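Dot/Icm T4SS effector (Legionella pneumophila, PDB 6VVE) is a translocated effector kinase that binds ADP and manganese and is activated by inositol hexakisphosphate from the host cell. Local coordinates at residues K4-P16 against K27-R39. Residues are numbered along the deposited sequence; the frame is centred on the assembly and turned at random.
With IHP (inositol hexakisphosphate), chain B.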
loop_
_atom_site.group_PDB
_atom_site.type_symbol
_atom_site.label_atom_id
_atom_site.label_comp_id
_atom_site.label_asym_id
_atom_site.label_seq_id
_atom_site.Cartn_x
_atom_site.Cartn_y
_atom_site.Cartn_z
ATOM N N LYS A 4 8.346 11.495 22.402
ATOM C CA LYS A 4 6.899 11.618 22.483
ATOM C C LYS A 4 6.215 10.358 22.996
ATOM O O LYS A 4 5.085 10.448 23.484
ATOM C CB LYS A 4 6.332 11.981 21.103
ATOM C CG LYS A 4 6.622 13.411 20.662
ATOM C CD LYS A 4 5.972 13.736 19.316
ATOM C CE LYS A 4 6.860 13.339 18.147
ATOM N NZ LYS A 4 6.226 13.650 16.833
ATOM N N ILE A 5 6.865 9.195 22.903
ATOM C CA ILE A 5 6.196 7.936 23.234
ATOM C C ILE A 5 5.573 8.013 24.625
ATOM O O ILE A 5 4.389 7.711 24.814
ATOM C CB ILE A 5 7.183 6.760 23.112
ATOM C CG1 ILE A 5 6.499 5.430 23.434
ATOM C CG2 ILE A 5 8.381 6.949 24.037
ATOM C CD1 ILE A 5 5.581 4.925 22.357
ATOM N N ASN A 6 6.360 8.426 25.618
ATOM C CA ASN A 6 5.848 8.496 26.980
ATOM C C ASN A 6 4.771 9.560 27.134
ATOM O O ASN A 6 3.944 9.461 28.049
ATOM C CB ASN A 6 6.996 8.749 27.951
ATOM C CG ASN A 6 8.046 7.655 27.901
ATOM O OD1 ASN A 6 9.110 7.821 27.303
ATOM N ND2 ASN A 6 7.743 6.517 28.519
ATOM N N LYS A 7 4.757 10.568 26.261
ATOM C CA LYS A 7 3.690 11.559 26.290
ATOM C C LYS A 7 2.451 11.069 25.549
ATOM O O LYS A 7 1.325 11.395 25.945
ATOM C CB LYS A 7 4.175 12.870 25.675
ATOM C CG LYS A 7 5.378 13.478 26.378
ATOM C CD LYS A 7 5.751 14.826 25.768
ATOM C CE LYS A 7 6.849 15.516 26.567
ATOM N NZ LYS A 7 6.424 15.816 27.970
ATOM N N ILE A 8 2.640 10.293 24.480
ATOM C CA ILE A 8 1.507 9.790 23.713
ATOM C C ILE A 8 0.677 8.827 24.550
ATOM O O ILE A 8 -0.563 8.874 24.518
ATOM C CB ILE A 8 2.000 9.126 22.415
ATOM C CG1 ILE A 8 2.586 10.187 21.471
ATOM C CG2 ILE A 8 0.871 8.356 21.753
ATOM C CD1 ILE A 8 3.425 9.606 20.336
ATOM N N VAL A 9 1.339 7.938 25.304
ATOM C CA VAL A 9 0.614 6.980 26.123
ATOM C C VAL A 9 -0.160 7.666 27.244
ATOM O O VAL A 9 -1.031 7.042 27.867
ATOM C CB VAL A 9 1.577 5.929 26.705
ATOM C CG1 VAL A 9 2.185 5.097 25.589
ATOM C CG2 VAL A 9 2.654 6.596 27.533
ATOM N N ASN A 10 0.141 8.929 27.529
ATOM C CA ASN A 10 -0.630 9.710 28.486
ATOM C C ASN A 10 -1.840 10.384 27.855
ATOM O O ASN A 10 -2.609 11.042 28.566
ATOM C CB ASN A 10 0.258 10.769 29.144
ATOM C CG ASN A 10 1.180 10.184 30.190
ATOM O OD1 ASN A 10 0.893 9.135 30.769
ATOM N ND2 ASN A 10 2.296 10.864 30.446
ATOM N N GLY A 11 -2.028 10.237 26.545
ATOM C CA GLY A 11 -3.189 10.797 25.885
ATOM C C GLY A 11 -4.456 10.032 26.194
ATOM O O GLY A 11 -4.529 9.344 27.214
ATOM N N THR A 12 -5.453 10.137 25.320
ATOM C CA THR A 12 -6.740 9.480 25.517
ATOM C C THR A 12 -6.698 8.100 24.867
ATOM O O THR A 12 -6.425 7.976 23.664
ATOM C CB THR A 12 -7.881 10.312 24.931
ATOM O OG1 THR A 12 -7.802 11.654 25.424
ATOM C CG2 THR A 12 -9.227 9.714 25.309
ATOM N N ASP A 13 -6.998 7.069 25.649
ATOM C CA ASP A 13 -6.950 5.688 25.174
ATOM C C ASP A 13 -8.216 5.389 24.379
ATOM O O ASP A 13 -9.312 5.323 24.946
ATOM C CB ASP A 13 -6.798 4.736 26.357
ATOM C CG ASP A 13 -6.557 3.306 25.936
ATOM O OD1 ASP A 13 -6.850 2.959 24.768
ATOM O OD2 ASP A 13 -6.086 2.515 26.784
ATOM N N LEU A 14 -8.063 5.196 23.067
ATOM C CA LEU A 14 -9.169 4.853 22.186
ATOM C C LEU A 14 -9.191 3.370 21.823
ATOM O O LEU A 14 -9.995 2.955 20.975
ATOM C CB LEU A 14 -9.100 5.685 20.901
ATOM C CG LEU A 14 -8.863 7.188 21.040
ATOM C CD1 LEU A 14 -8.814 7.832 19.657
ATOM C CD2 LEU A 14 -9.923 7.851 21.897
ATOM N N THR A 15 -8.324 2.568 22.434
ATOM C CA THR A 15 -8.169 1.180 22.015
ATOM C C THR A 15 -9.484 0.413 21.954
ATOM O O THR A 15 -9.690 -0.319 20.970
ATOM C CB THR A 15 -7.175 0.470 22.956
ATOM O OG1 THR A 15 -5.959 1.231 23.051
ATOM C CG2 THR A 15 -6.855 -0.924 22.455
ATOM N N PRO A 16 -10.397 0.525 22.921
ATOM C CA PRO A 16 -11.636 -0.271 22.850
ATOM C C PRO A 16 -12.472 0.010 21.609
ATOM O O PRO A 16 -13.313 -0.820 21.243
ATOM C CB PRO A 16 -12.392 0.125 24.130
ATOM C CG PRO A 16 -11.338 0.635 25.056
ATOM C CD PRO A 16 -10.309 1.305 24.168
ATOM N N LYS A 27 -1.940 -0.355 21.393
ATOM C CA LYS A 27 -2.900 0.575 21.971
ATOM C C LYS A 27 -3.074 1.744 21.014
ATOM O O LYS A 27 -2.145 2.101 20.279
ATOM C CB LYS A 27 -2.451 1.093 23.340
ATOM C CG LYS A 27 -2.349 0.029 24.422
ATOM C CD LYS A 27 -3.726 -0.417 24.906
ATOM C CE LYS A 27 -3.602 -1.480 25.994
ATOM N NZ LYS A 27 -4.927 -1.970 26.466
ATOM N N ILE A 28 -4.257 2.356 21.051
ATOM C CA ILE A 28 -4.574 3.525 20.240
ATOM C C ILE A 28 -4.767 4.713 21.173
ATOM O O ILE A 28 -5.556 4.636 22.130
ATOM C CB ILE A 28 -5.833 3.304 19.384
ATOM C CG1 ILE A 28 -5.694 2.043 18.533
ATOM C CG2 ILE A 28 -6.093 4.524 18.513
ATOM C CD1 ILE A 28 -4.558 2.083 17.541
ATOM N N TYR A 29 -4.052 5.808 20.897
ATOM C CA TYR A 29 -4.108 7.001 21.725
ATOM C C TYR A 29 -4.331 8.230 20.857
ATOM O O TYR A 29 -3.756 8.345 19.767
ATOM C CB TYR A 29 -2.815 7.201 22.532
ATOM C CG TYR A 29 -2.484 6.085 23.489
ATOM C CD1 TYR A 29 -3.131 5.986 24.715
ATOM C CD2 TYR A 29 -1.514 5.140 23.180
ATOM C CE1 TYR A 29 -2.821 4.970 25.608
ATOM C CE2 TYR A 29 -1.198 4.126 24.061
ATOM C CZ TYR A 29 -1.856 4.045 25.273
ATOM O OH TYR A 29 -1.546 3.027 26.143
ATOM N N ARG A 30 -5.156 9.150 21.356
ATOM C CA ARG A 30 -5.280 10.489 20.796
ATOM C C ARG A 30 -4.431 11.431 21.639
ATOM O O ARG A 30 -4.674 11.582 22.843
ATOM C CB ARG A 30 -6.737 10.949 20.766
ATOM C CG ARG A 30 -6.949 12.232 19.958
ATOM C CD ARG A 30 -8.424 12.666 19.919
ATOM N NE ARG A 30 -9.116 12.402 21.176
ATOM C CZ ARG A 30 -10.154 11.581 21.311
ATOM N NH1 ARG A 30 -10.661 10.948 20.267
ATOM N NH2 ARG A 30 -10.701 11.409 22.504
ATOM N N TYR A 31 -3.435 12.057 21.015
ATOM C CA TYR A 31 -2.523 12.956 21.712
ATOM C C TYR A 31 -2.299 14.197 20.865
ATOM O O TYR A 31 -1.746 14.112 19.767
ATOM C CB TYR A 31 -1.188 12.257 22.014
ATOM C CG TYR A 31 -0.086 13.197 22.457
ATOM C CD1 TYR A 31 -0.101 13.770 23.724
ATOM C CD2 TYR A 31 0.970 13.508 21.611
ATOM C CE1 TYR A 31 0.905 14.628 24.132
ATOM C CE2 TYR A 31 1.979 14.362 22.011
ATOM C CZ TYR A 31 1.942 14.919 23.273
ATOM O OH TYR A 31 2.944 15.771 23.674
ATOM N N ASN A 32 -2.721 15.345 21.383
ATOM C CA ASN A 32 -2.568 16.629 20.701
ATOM C C ASN A 32 -3.079 16.554 19.263
ATOM O O ASN A 32 -2.348 16.770 18.297
ATOM C CB ASN A 32 -1.109 17.097 20.741
ATOM C CG ASN A 32 -0.686 17.565 22.122
ATOM O OD1 ASN A 32 -1.523 17.928 22.953
ATOM N ND2 ASN A 32 0.621 17.567 22.374
ATOM N N ASN A 33 -4.367 16.236 19.144
ATOM C CA ASN A 33 -5.065 16.232 17.859
ATOM C C ASN A 33 -4.413 15.286 16.856
ATOM O O ASN A 33 -4.403 15.556 15.654
ATOM C CB ASN A 33 -5.143 17.642 17.265
ATOM C CG ASN A 33 -5.830 18.628 18.192
ATOM O OD1 ASN A 33 -7.047 18.584 18.365
ATOM N ND2 ASN A 33 -5.051 19.521 18.788
ATOM N N GLU A 34 -3.864 14.176 17.342
ATOM C CA GLU A 34 -3.260 13.162 16.489
ATOM C C GLU A 34 -3.544 11.796 17.093
ATOM O O GLU A 34 -3.335 11.590 18.291
ATOM C CB GLU A 34 -1.746 13.370 16.350
ATOM C CG GLU A 34 -1.340 14.730 15.791
ATOM C CD GLU A 34 -1.778 14.919 14.350
ATOM O OE1 GLU A 34 -2.181 13.918 13.709
ATOM O OE2 GLU A 34 -1.722 16.074 13.864
ATOM N N VAL A 35 -4.017 10.868 16.270
ATOM C CA VAL A 35 -4.323 9.508 16.702
ATOM C C VAL A 35 -3.147 8.613 16.330
ATOM O O VAL A 35 -2.792 8.501 15.148
ATOM C CB VAL A 35 -5.628 9.002 16.071
ATOM C CG1 VAL A 35 -5.813 7.516 16.340
ATOM C CG2 VAL A 35 -6.815 9.791 16.606
ATOM N N TYR A 36 -2.545 7.990 17.337
ATOM C CA TYR A 36 -1.378 7.142 17.177
ATOM C C TYR A 36 -1.716 5.692 17.509
ATOM O O TYR A 36 -2.639 5.399 18.281
ATOM C CB TYR A 36 -0.229 7.585 18.091
ATOM C CG TYR A 36 0.258 8.998 17.894
ATOM C CD1 TYR A 36 -0.352 10.062 18.547
ATOM C CD2 TYR A 36 1.348 9.269 17.076
ATOM C CE1 TYR A 36 0.094 11.347 18.373
ATOM C CE2 TYR A 36 1.802 10.561 16.898
ATOM C CZ TYR A 36 1.175 11.593 17.544
ATOM O OH TYR A 36 1.623 12.884 17.374
ATOM N N ALA A 37 -0.937 4.781 16.924
ATOM C CA ALA A 37 -0.910 3.380 17.328
ATOM C C ALA A 37 0.437 3.100 17.979
ATOM O O ALA A 37 1.484 3.385 17.386
ATOM C CB ALA A 37 -1.138 2.457 16.133
ATOM N N VAL A 38 0.411 2.562 19.199
ATOM C CA VAL A 38 1.612 2.305 19.984
ATOM C C VAL A 38 1.752 0.805 20.188
ATOM O O VAL A 38 0.798 0.140 20.609
ATOM C CB VAL A 38 1.559 3.027 21.345
ATOM C CG1 VAL A 38 2.775 2.660 22.193
ATOM C CG2 VAL A 38 1.480 4.533 21.152
ATOM N N ARG A 39 2.941 0.273 19.890
ATOM C CA ARG A 39 3.225 -1.140 20.096
ATOM C C ARG A 39 4.100 -1.320 21.328
ATOM O O ARG A 39 4.859 -0.424 21.715
ATOM C CB ARG A 39 3.906 -1.754 18.875
ATOM C CG ARG A 39 5.292 -1.221 18.568
ATOM C CD ARG A 39 5.905 -1.944 17.371
ATOM N NE ARG A 39 7.309 -1.593 17.162
ATOM C CZ ARG A 39 8.327 -2.201 17.759
ATOM N NH1 ARG A 39 8.107 -3.198 18.603
ATOM N NH2 ARG A 39 9.571 -1.813 17.511
HETATM C C1 IHP B . -14.054 12.456 16.436
HETATM C C2 IHP B . -15.185 12.961 17.348
HETATM C C3 IHP B . -15.987 11.799 17.939
HETATM C C4 IHP B . -15.067 10.833 18.698
HETATM C C5 IHP B . -14.013 10.249 17.738
HETATM C C6 IHP B . -13.195 11.347 17.062
HETATM O O11 IHP B . -13.189 13.538 16.144
HETATM P P1 IHP B . -13.202 14.171 14.638
HETATM O O21 IHP B . -11.784 14.399 14.178
HETATM O O31 IHP B . -13.919 13.237 13.692
HETATM O O41 IHP B . -13.942 15.507 14.668
HETATM O O12 IHP B . -16.031 13.771 16.568
HETATM P P2 IHP B . -16.405 15.284 17.114
HETATM O O22 IHP B . -15.567 15.613 18.322
HETATM O O32 IHP B . -16.123 16.277 16.023
HETATM O O42 IHP B . -17.864 15.319 17.485
HETATM O O13 IHP B . -16.580 11.101 16.882
HETATM P P3 IHP B . -18.150 10.631 16.974
HETATM O O23 IHP B . -18.828 11.320 18.147
HETATM O O33 IHP B . -18.847 11.017 15.675
HETATM O O43 IHP B . -18.235 9.130 17.150
HETATM O O14 IHP B . -15.822 9.797 19.246
HETATM P P4 IHP B . -15.579 9.446 20.839
HETATM O O24 IHP B . -15.931 10.638 21.689
HETATM O O34 IHP B . -14.110 9.122 21.051
HETATM O O44 IHP B . -16.434 8.269 21.237
HETATM O O15 IHP B . -13.145 9.427 18.456
HETATM P P5 IHP B . -13.176 7.811 18.185
HETATM O O25 IHP B . -12.859 7.082 19.474
HETATM O O35 IHP B . -14.536 7.386 17.698
HETATM O O45 IHP B . -12.140 7.475 17.134
HETATM O O16 IHP B . -12.428 10.767 16.026
HETATM P P6 IHP B . -10.790 10.682 16.187
HETATM O O26 IHP B . -10.125 11.226 14.941
HETATM O O36 IHP B . -10.348 11.485 17.386
HETATM O O46 IHP B . -10.407 9.229 16.386
HETATM O O HOH W 1 -9.016 13.469 23.984
HETATM O O HOH W 2 -3.303 2.487 27.795
#
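Ile8 fills the tightly packed side of this contact, lying among Tyr29, Tyr31, Tyr36 and Val38 of the hairpin formed by strands 26-30 and 34-41. Its CD1 sits over the centre of the Tyr36 ring, 3.8 Å from the centroid, a CH-pi contact, and CG1 meets Tyr31, while CG2, anti to the backbone N, touches Tyr36 and Tyr29 CB and reaches Val38 CG2 at 3.9 Å. Branching thus lets one aliphatic residue fit between several side chains. Next to it the backbone joins in: Val9 CA lies over the Tyr29 ring, 3.8 Å from the centroid and 5° off the normal (CH-pi), and Val9 CG1 touches the ring's CE2.

After the turn from Ile8 to Gly11, Thr12 and Arg30 form an antiparallel hydrogen-bonded pair, Arg30 N to Thr12 O at 2.9 Å. Leu14 N continues the pairing to Ile28 O. Asp13 OD1 accepts Thr15 N, closing an Asx turn, and also the Thr15 hydroxyl, whose OG1 in turn accepts Ile28 N (2.9 Å).

The looser, solvent margin follows strand 12-13. One water joins Thr12 OG1 to Arg30 NE on their face; another joins Asp13 OD2 to Tyr29 OH at the rim of the opposite face. Leu14, Arg30 and Val35 line the inositol hexakisphosphate pocket: Leu14 CD2 covers one guanidinium face, and Arg30 NH1, cationic and suited to phosphate, donates to IHP O36 at 2.9 Å.

Strand 12-13 borders a four-stranded antiparallel sheet that ends in strand 44-53; helix 5-8 packs on the tyrosine-bearing face, whereas Ile28 and Ala37 meet Ile113 of helix 102-121.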